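Local atomic coordinates of copper-containing nitrite reductase (Hyphomicrobium denitrificans 1NES1, PDB entry 6TFO), a protein that probably reduces nitrite to nitric oxide as a homotrimer of multidomain copper-binding subunits that pass electrons between copper centres. Residues F191-G205 with K252-A264. Sequence-based numbering, arbitrary orientation.
With CU (copper (II) ion), chain K; CU (copper (II) ion), chain J.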
ATOM      1  N   PHE C 191      10.149 -27.160 -32.722  1.00 51.48           N
ATOM      2  CA  PHE C 191      10.711 -28.031 -33.780  1.00 44.56           C
ATOM      3  C   PHE C 191       9.757 -27.908 -34.981  1.00 45.24           C
ATOM      4  O   PHE C 191       8.570 -28.263 -34.844  1.00 41.90           O
ATOM      5  CB  PHE C 191      10.888 -29.440 -33.219  1.00 42.75           C
ATOM      6  CG  PHE C 191      11.834 -29.568 -32.047  1.00 35.87           C
ATOM      7  CD1 PHE C 191      13.199 -29.529 -32.227  1.00 39.91           C
ATOM      8  CD2 PHE C 191      11.356 -29.815 -30.777  1.00 37.44           C
ATOM      9  CE1 PHE C 191      14.064 -29.715 -31.158  1.00 45.17           C
ATOM     10  CE2 PHE C 191      12.208 -30.002 -29.704  1.00 40.08           C
ATOM     11  CZ  PHE C 191      13.567 -29.965 -29.894  1.00 43.07           C
ATOM     12  N   ASN C 192      10.236 -27.297 -36.071  1.00 43.49           N
ATOM     13  CA  ASN C 192       9.565 -27.272 -37.396  1.00 47.57           C
ATOM     14  C   ASN C 192       8.275 -26.456 -37.325  1.00 47.80           C
ATOM     15  O   ASN C 192       7.335 -26.756 -38.076  1.00 50.11           O
ATOM     16  CB  ASN C 192       9.375 -28.701 -37.911  1.00 47.79           C
ATOM     17  CG  ASN C 192      10.709 -29.303 -38.289  1.00 48.36           C
ATOM     18  OD1 ASN C 192      11.515 -29.645 -37.429  1.00 50.38           O
ATOM     19  ND2 ASN C 192      10.999 -29.320 -39.576  1.00 58.22           N
ATOM     20  N   GLY C 193       8.261 -25.416 -36.494  1.00 53.42           N
ATOM     21  CA  GLY C 193       7.231 -24.356 -36.523  1.00 52.08           C
ATOM     22  C   GLY C 193       5.881 -24.804 -35.991  1.00 52.47           C
ATOM     23  O   GLY C 193       4.896 -24.107 -36.304  1.00 52.00           O
ATOM     24  N   LYS C 194       5.817 -25.904 -35.222  1.00 54.93           N
ATOM     25  CA  LYS C 194       4.540 -26.434 -34.671  1.00 49.09           C
ATOM     26  C   LYS C 194       4.753 -27.066 -33.288  1.00 43.06           C
ATOM     27  O   LYS C 194       5.899 -27.386 -32.925  1.00 35.69           O
ATOM     28  CB  LYS C 194       3.920 -27.405 -35.676  1.00 53.46           C
ATOM     29  CG  LYS C 194       2.854 -26.801 -36.572  1.00 55.45           C
ATOM     30  CD  LYS C 194       2.960 -27.221 -38.022  1.00 62.54           C
ATOM     31  CE  LYS C 194       1.631 -27.178 -38.759  1.00 69.41           C
ATOM     32  NZ  LYS C 194       0.737 -26.091 -38.268  1.00 68.53           N
ATOM     33  N   VAL C 195       3.662 -27.200 -32.531  1.00 38.04           N
ATOM     34  CA  VAL C 195       3.670 -27.715 -31.131  1.00 40.20           C
ATOM     35  C   VAL C 195       2.556 -28.744 -31.027  1.00 42.63           C
ATOM     36  O   VAL C 195       1.403 -28.399 -31.269  1.00 49.03           O
ATOM     37  CB  VAL C 195       3.476 -26.596 -30.088  1.00 40.71           C
ATOM     38  CG1 VAL C 195       3.469 -27.130 -28.662  1.00 44.77           C
ATOM     39  CG2 VAL C 195       4.526 -25.520 -30.233  1.00 39.27           C
ATOM     40  N   PRO C 196       2.860 -30.024 -30.709  1.00 38.77           N
ATOM     41  CA  PRO C 196       4.237 -30.497 -30.534  1.00 42.32           C
ATOM     42  C   PRO C 196       5.036 -30.614 -31.841  1.00 39.91           C
ATOM     43  O   PRO C 196       4.469 -30.467 -32.899  1.00 38.25           O
ATOM     44  CB  PRO C 196       4.055 -31.902 -29.938  1.00 44.72           C
ATOM     45  CG  PRO C 196       2.715 -32.352 -30.496  1.00 44.16           C
ATOM     46  CD  PRO C 196       1.876 -31.088 -30.476  1.00 42.69           C
ATOM     47  N   GLY C 197       6.336 -30.882 -31.717  1.00 42.42           N
ATOM     48  CA  GLY C 197       7.258 -31.129 -32.842  1.00 46.17           C
ATOM     49  C   GLY C 197       6.838 -32.348 -33.667  1.00 48.94           C
ATOM     50  O   GLY C 197       5.842 -33.006 -33.362  1.00 43.90           O
ATOM     51  N   PRO C 198       7.554 -32.658 -34.771  1.00 49.27           N
ATOM     52  CA  PRO C 198       7.209 -33.807 -35.605  1.00 51.22           C
ATOM     53  C   PRO C 198       7.150 -35.093 -34.778  1.00 46.95           C
ATOM     54  O   PRO C 198       7.960 -35.227 -33.882  1.00 52.04           O
ATOM     55  CB  PRO C 198       8.340 -33.843 -36.643  1.00 51.11           C
ATOM     56  CG  PRO C 198       8.774 -32.396 -36.735  1.00 53.69           C
ATOM     57  CD  PRO C 198       8.690 -31.897 -35.310  1.00 49.13           C
ATOM     58  N   PHE C 199       6.172 -35.959 -35.062  1.00 48.51           N
ATOM     59  CA  PHE C 199       6.095 -37.351 -34.542  1.00 52.65           C
ATOM     60  C   PHE C 199       7.167 -38.199 -35.252  1.00 46.43           C
ATOM     61  O   PHE C 199       7.090 -38.393 -36.460  1.00 44.72           O
ATOM     62  CB  PHE C 199       4.690 -37.935 -34.732  1.00 57.16           C
ATOM     63  CG  PHE C 199       4.443 -39.227 -33.996  1.00 57.09           C
ATOM     64  CD1 PHE C 199       4.921 -40.433 -34.494  1.00 54.65           C
ATOM     65  CD2 PHE C 199       3.726 -39.233 -32.808  1.00 57.68           C
ATOM     66  CE1 PHE C 199       4.687 -41.618 -33.812  1.00 56.40           C
ATOM     67  CE2 PHE C 199       3.494 -40.420 -32.130  1.00 61.41           C
ATOM     68  CZ  PHE C 199       3.974 -41.609 -32.631  1.00 58.25           C
ATOM     69  N   LEU C 200       8.178 -38.633 -34.512  1.00 45.51           N
ATOM     70  CA  LEU C 200       9.285 -39.466 -35.038  1.00 49.67           C
ATOM     71  C   LEU C 200       8.952 -40.938 -34.762  1.00 54.97           C
ATOM     72  O   LEU C 200       8.592 -41.283 -33.617  1.00 47.74           O
ATOM     73  CB  LEU C 200      10.591 -39.040 -34.373  1.00 48.85           C
ATOM     74  CG  LEU C 200      10.900 -37.547 -34.449  1.00 49.80           C
ATOM     75  CD1 LEU C 200      12.202 -37.235 -33.717  1.00 51.78           C
ATOM     76  CD2 LEU C 200      10.975 -37.085 -35.901  1.00 49.25           C
ATOM     77  N   ARG C 201       9.016 -41.759 -35.808  1.00 58.77           N
ATOM     78  CA  ARG C 201       8.601 -43.188 -35.791  1.00 51.93           C
ATOM     79  C   ARG C 201       9.732 -44.003 -36.418  1.00 47.27           C
ATOM     80  O   ARG C 201      10.033 -43.806 -37.616  1.00 46.11           O
ATOM     81  CB  ARG C 201       7.281 -43.369 -36.547  1.00 51.65           C
ATOM     82  CG  ARG C 201       6.535 -44.640 -36.173  1.00 53.19           C
ATOM     83  CD  ARG C 201       5.089 -44.581 -36.619  1.00 54.27           C
ATOM     84  NE  ARG C 201       4.293 -45.681 -36.073  1.00 50.56           N
ATOM     85  CZ  ARG C 201       2.969 -45.662 -35.913  1.00 46.78           C
ATOM     86  NH1 ARG C 201       2.257 -44.590 -36.219  1.00 43.99           N
ATOM     87  NH2 ARG C 201       2.363 -46.720 -35.415  1.00 49.64           N
ATOM     88  N   VAL C 202      10.385 -44.816 -35.605  1.00 42.98           N
ATOM     89  CA  VAL C 202      11.448 -45.753 -36.041  1.00 46.32           C
ATOM     90  C   VAL C 202      11.134 -47.148 -35.472  1.00 52.56           C
ATOM     91  O   VAL C 202      10.121 -47.317 -34.729  1.00 52.49           O
ATOM     92  CB  VAL C 202      12.830 -45.232 -35.606  1.00 46.51           C
ATOM     93  CG1 VAL C 202      13.119 -43.876 -36.238  1.00 45.57           C
ATOM     94  CG2 VAL C 202      12.985 -45.185 -34.084  1.00 47.93           C
ATOM     95  N   ARG C 203      11.952 -48.129 -35.853  1.00 56.43           N
ATOM     96  CA  ARG C 203      11.864 -49.531 -35.390  1.00 52.81           C
ATOM     97  C   ARG C 203      13.032 -49.735 -34.421  1.00 50.24           C
ATOM     98  O   ARG C 203      14.104 -49.165 -34.687  1.00 50.88           O
ATOM     99  CB  ARG C 203      11.906 -50.418 -36.636  1.00 59.81           C
ATOM    100  CG  ARG C 203      11.969 -51.907 -36.345  1.00 70.43           C
ATOM    101  CD  ARG C 203      12.723 -52.618 -37.459  1.00 82.99           C
ATOM    102  NE  ARG C 203      12.473 -54.053 -37.428  1.00 81.69           N
ATOM    103  CZ  ARG C 203      13.082 -54.917 -36.613  1.00 82.98           C
ATOM    104  NH1 ARG C 203      14.031 -54.525 -35.777  1.00 83.81           N
ATOM    105  NH2 ARG C 203      12.756 -56.193 -36.657  1.00 96.39           N
ATOM    106  N   VAL C 204      12.851 -50.475 -33.323  1.00 50.46           N
ATOM    107  CA  VAL C 204      13.988 -50.826 -32.421  1.00 49.59           C
ATOM    108  C   VAL C 204      15.099 -51.426 -33.289  1.00 55.83           C
ATOM    109  O   VAL C 204      14.774 -52.095 -34.315  1.00 57.59           O
ATOM    110  CB  VAL C 204      13.591 -51.752 -31.257  1.00 51.62           C
ATOM    111  CG1 VAL C 204      13.082 -53.122 -31.719  1.00 51.86           C
ATOM    112  CG2 VAL C 204      14.733 -51.888 -30.253  1.00 51.89           C
ATOM    113  N   GLY C 205      16.356 -51.167 -32.922  1.00 54.08           N
ATOM    114  CA  GLY C 205      17.536 -51.595 -33.699  1.00 54.91           C
ATOM    115  C   GLY C 205      17.956 -50.576 -34.743  1.00 54.61           C
ATOM    116  O   GLY C 205      19.145 -50.589 -35.102  1.00 67.46           O
ATOM    117  N   LYS C 252      21.609 -45.190 -31.708  1.00 61.40           N
ATOM    118  CA  LYS C 252      20.861 -46.457 -31.930  1.00 64.70           C
ATOM    119  C   LYS C 252      19.620 -46.430 -31.039  1.00 58.57           C
ATOM    120  O   LYS C 252      19.764 -46.133 -29.856  1.00 53.36           O
ATOM    121  CB  LYS C 252      21.741 -47.691 -31.673  1.00 73.65           C
ATOM    122  CG  LYS C 252      22.117 -48.500 -32.913  1.00 78.84           C
ATOM    123  CD  LYS C 252      23.593 -48.887 -32.997  1.00 84.07           C
ATOM    124  CE  LYS C 252      24.036 -49.897 -31.956  1.00 90.21           C
ATOM    125  NZ  LYS C 252      24.091 -51.281 -32.500  1.00 96.03           N
ATOM    126  N   ALA C 253      18.454 -46.686 -31.628  1.00 56.94           N
ATOM    127  CA  ALA C 253      17.177 -46.892 -30.915  1.00 59.28           C
ATOM    128  C   ALA C 253      17.203 -48.282 -30.259  1.00 61.62           C
ATOM    129  O   ALA C 253      16.729 -49.235 -30.877  1.00 67.98           O
ATOM    130  CB  ALA C 253      16.019 -46.718 -31.874  1.00 55.59           C
ATOM    131  N   LEU C 254      17.763 -48.377 -29.052  1.00 60.98           N
ATOM    132  CA  LEU C 254      18.015 -49.658 -28.344  1.00 60.27           C
ATOM    133  C   LEU C 254      16.738 -50.186 -27.693  1.00 61.83           C
ATOM    134  O   LEU C 254      16.707 -51.382 -27.398  1.00 68.11           O
ATOM    135  CB  LEU C 254      19.075 -49.454 -27.258  1.00 63.98           C
ATOM    136  CG  LEU C 254      20.464 -49.062 -27.750  1.00 65.90           C
ATOM    137  CD1 LEU C 254      21.420 -48.852 -26.582  1.00 64.67           C
ATOM    138  CD2 LEU C 254      21.019 -50.101 -28.721  1.00 69.19           C
ATOM    139  N   VAL C 255      15.758 -49.340 -27.400  1.00 58.05           N
ATOM    140  CA  VAL C 255      14.622 -49.757 -26.524  1.00 53.02           C
ATOM    141  C   VAL C 255      13.312 -49.322 -27.149  1.00 54.07           C
ATOM    142  O   VAL C 255      13.165 -48.169 -27.518  1.00 55.51           O
ATOM    143  CB  VAL C 255      14.757 -49.185 -25.111  1.00 50.27           C
ATOM    144  CG1 VAL C 255      13.636 -49.694 -24.221  1.00 49.55           C
ATOM    145  CG2 VAL C 255      16.133 -49.483 -24.522  1.00 49.21           C
ATOM    146  N   PRO C 256      12.335 -50.237 -27.309  1.00 54.42           N
ATOM    147  CA  PRO C 256      11.010 -49.858 -27.773  1.00 50.47           C
ATOM    148  C   PRO C 256      10.281 -49.118 -26.648  1.00 49.45           C
ATOM    149  O   PRO C 256      10.514 -49.407 -25.474  1.00 50.48           O
ATOM    150  CB  PRO C 256      10.292 -51.182 -28.080  1.00 50.32           C
ATOM    151  CG  PRO C 256      11.343 -52.256 -27.919  1.00 49.74           C
ATOM    152  CD  PRO C 256      12.427 -51.679 -27.036  1.00 52.10           C
ATOM    153  N   GLY C 257       9.403 -48.206 -27.050  1.00 51.27           N
ATOM    154  CA  GLY C 257       8.748 -47.240 -26.158  1.00 54.83           C
ATOM    155  C   GLY C 257       8.205 -46.043 -26.913  1.00 52.55           C
ATOM    156  O   GLY C 257       8.546 -45.865 -28.102  1.00 49.57           O
ATOM    157  N   ILE C 258       7.343 -45.284 -26.240  1.00 53.55           N
ATOM    158  CA  ILE C 258       6.795 -43.985 -26.719  1.00 50.60           C
ATOM    159  C   ILE C 258       7.475 -42.897 -25.869  1.00 48.69           C
ATOM    160  O   ILE C 258       7.241 -42.812 -24.657  1.00 44.05           O
ATOM    161  CB  ILE C 258       5.250 -43.996 -26.708  1.00 47.46           C
ATOM    162  CG1 ILE C 258       4.683 -42.672 -27.222  1.00 48.98           C
ATOM    163  CG2 ILE C 258       4.676 -44.387 -25.349  1.00 44.96           C
ATOM    164  CD1 ILE C 258       5.055 -42.369 -28.644  1.00 48.32           C
ATOM    165  N   PHE C 259       8.408 -42.175 -26.475  1.00 46.59           N
ATOM    166  CA  PHE C 259       9.383 -41.313 -25.762  1.00 51.56           C
ATOM    167  C   PHE C 259       9.069 -39.842 -26.045  1.00 50.62           C
ATOM    168  O   PHE C 259       8.864 -39.487 -27.224  1.00 53.62           O
ATOM    169  CB  PHE C 259      10.803 -41.687 -26.192  1.00 54.58           C
ATOM    170  CG  PHE C 259      11.190 -43.090 -25.806  1.00 52.82           C
ATOM    171  CD1 PHE C 259      11.480 -43.405 -24.487  1.00 47.94           C
ATOM    172  CD2 PHE C 259      11.242 -44.098 -26.755  1.00 53.95           C
ATOM    173  CE1 PHE C 259      11.832 -44.696 -24.126  1.00 52.58           C
ATOM    174  CE2 PHE C 259      11.591 -45.390 -26.395  1.00 52.53           C
ATOM    175  CZ  PHE C 259      11.877 -45.689 -25.080  1.00 53.48           C
ATOM    176  N   VAL C 260       9.015 -38.996 -25.015  1.00 48.55           N
ATOM    177  CA  VAL C 260       8.996 -37.528 -25.278  1.00 47.12           C
ATOM    178  C   VAL C 260      10.443 -37.149 -25.599  1.00 44.56           C
ATOM    179  O   VAL C 260      11.364 -37.751 -25.002  1.00 42.25           O
ATOM    180  CB  VAL C 260       8.342 -36.650 -24.190  1.00 53.52           C
ATOM    181  CG1 VAL C 260       7.697 -37.432 -23.054  1.00 51.09           C
ATOM    182  CG2 VAL C 260       9.271 -35.555 -23.681  1.00 52.26           C
ATOM    183  N   TYR C 261      10.617 -36.328 -26.630  1.00 41.08           N
ATOM    184  CA  TYR C 261      11.863 -35.563 -26.877  1.00 43.98           C
ATOM    185  C   TYR C 261      11.537 -34.081 -26.634  1.00 47.45           C
ATOM    186  O   TYR C 261      10.332 -33.679 -26.738  1.00 43.10           O
ATOM    187  CB  TYR C 261      12.423 -35.850 -28.271  1.00 43.25           C
ATOM    188  CG  TYR C 261      11.651 -35.274 -29.434  1.00 44.49           C
ATOM    189  CD1 TYR C 261      10.610 -35.974 -30.021  1.00 40.56           C
ATOM    190  CD2 TYR C 261      11.979 -34.032 -29.971  1.00 45.47           C
ATOM    191  CE1 TYR C 261       9.908 -35.454 -31.097  1.00 42.65           C
ATOM    192  CE2 TYR C 261      11.285 -33.504 -31.051  1.00 42.08           C
ATOM    193  CZ  TYR C 261      10.251 -34.224 -31.625  1.00 42.98           C
ATOM    194  OH  TYR C 261       9.545 -33.731 -32.692  1.00 45.69           O
ATOM    195  N   HIS C 262      12.553 -33.309 -26.245  1.00 45.48           N
ATOM    196  CA  HIS C 262      12.440 -31.862 -25.903  1.00 45.93           C
ATOM    197  C   HIS C 262      13.796 -31.195 -26.121  1.00 43.67           C
ATOM    198  O   HIS C 262      14.826 -31.898 -26.071  1.00 40.82           O
ATOM    199  CB  HIS C 262      11.907 -31.647 -24.474  1.00 42.17           C
ATOM    200  CG  HIS C 262      12.700 -32.286 -23.380  1.00 47.34           C
ATOM    201  ND1 HIS C 262      13.914 -31.775 -22.936  1.00 48.17           N
ATOM    202  CD2 HIS C 262      12.446 -33.378 -22.614  1.00 52.45           C
ATOM    203  CE1 HIS C 262      14.392 -32.534 -21.966  1.00 48.76           C
ATOM    204  NE2 HIS C 262      13.502 -33.541 -21.751  1.00 52.88           N
ATOM    205  N   CYS C 263      13.789 -29.884 -26.322  1.00 43.08           N
ATOM    206  CA  CYS C 263      15.014 -29.047 -26.258  1.00 46.90           C
ATOM    207  C   CYS C 263      15.657 -29.201 -24.868  1.00 43.36           C
ATOM    208  O   CYS C 263      14.925 -29.396 -23.886  1.00 42.61           O
ATOM    209  CB  CYS C 263      14.679 -27.595 -26.566  1.00 48.47           C
ATOM    210  SG  CYS C 263      16.141 -26.535 -26.661  1.00 53.71           S
ATOM    211  N   ALA C 264      16.987 -29.179 -24.797  1.00 43.93           N
ATOM    212  CA  ALA C 264      17.758 -29.303 -23.540  1.00 43.30           C
ATOM    213  C   ALA C 264      18.863 -28.246 -23.522  1.00 45.68           C
ATOM    214  O   ALA C 264      19.982 -28.593 -23.142  1.00 51.32           O
ATOM    215  CB  ALA C 264      18.318 -30.686 -23.405  1.00 40.92           C
TER
HETATM  216 CU    CU K 502      13.808 -35.039 -20.498  0.70 53.22          CU
HETATM  217 CU    CU J 501      15.407 -24.686 -27.449  1.00 45.57          CU
HETATM  218  O   HOH W   1      15.603 -34.784 -19.487  1.00 56.67           O
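V204 comes closest in backbone to A253, their CA atoms 5.3 Å apart, and there G205 N gives a 2.8 Å hydrogen bond to A253 O; farther along, strands 200-203 and 257-262 share a sheet but are separated by strand 277-283, so side chains bridge the gap. The CB of Y261 points toward segment 191-205, and CG, set between the backbone N and the carbonyl carbon (chi1 71°), carries the ring across to P198. Y261 OH donates a very short 2.5 Å bond to P198 O, which lies at the ring edge, in plane. L200 CD1 lies over one face of the Y261 ring, a CH-pi contact 4.2 Å from its centroid. F191 meets Y261 obliquely, planes at 56°, with Y261 CE2 over the F191 face, while F191 CZ reaches C263 N at 3.6 Å. At the other end V204 CG2 packs against P256 CD. A phenylalanine in place of Y261 would probably leave P198 O without this donor and segment 197-199 less firmly tied. Just beyond Y261, H262 NE2 binds one copper with H227 and H419 of a neighbouring subunit, and C263 SG binds another with H222, H271 and M276. Y261 thus ties segment 197-199 beside the H262-C263 pair, the usual electron path between type 1 and type 2 copper in this family.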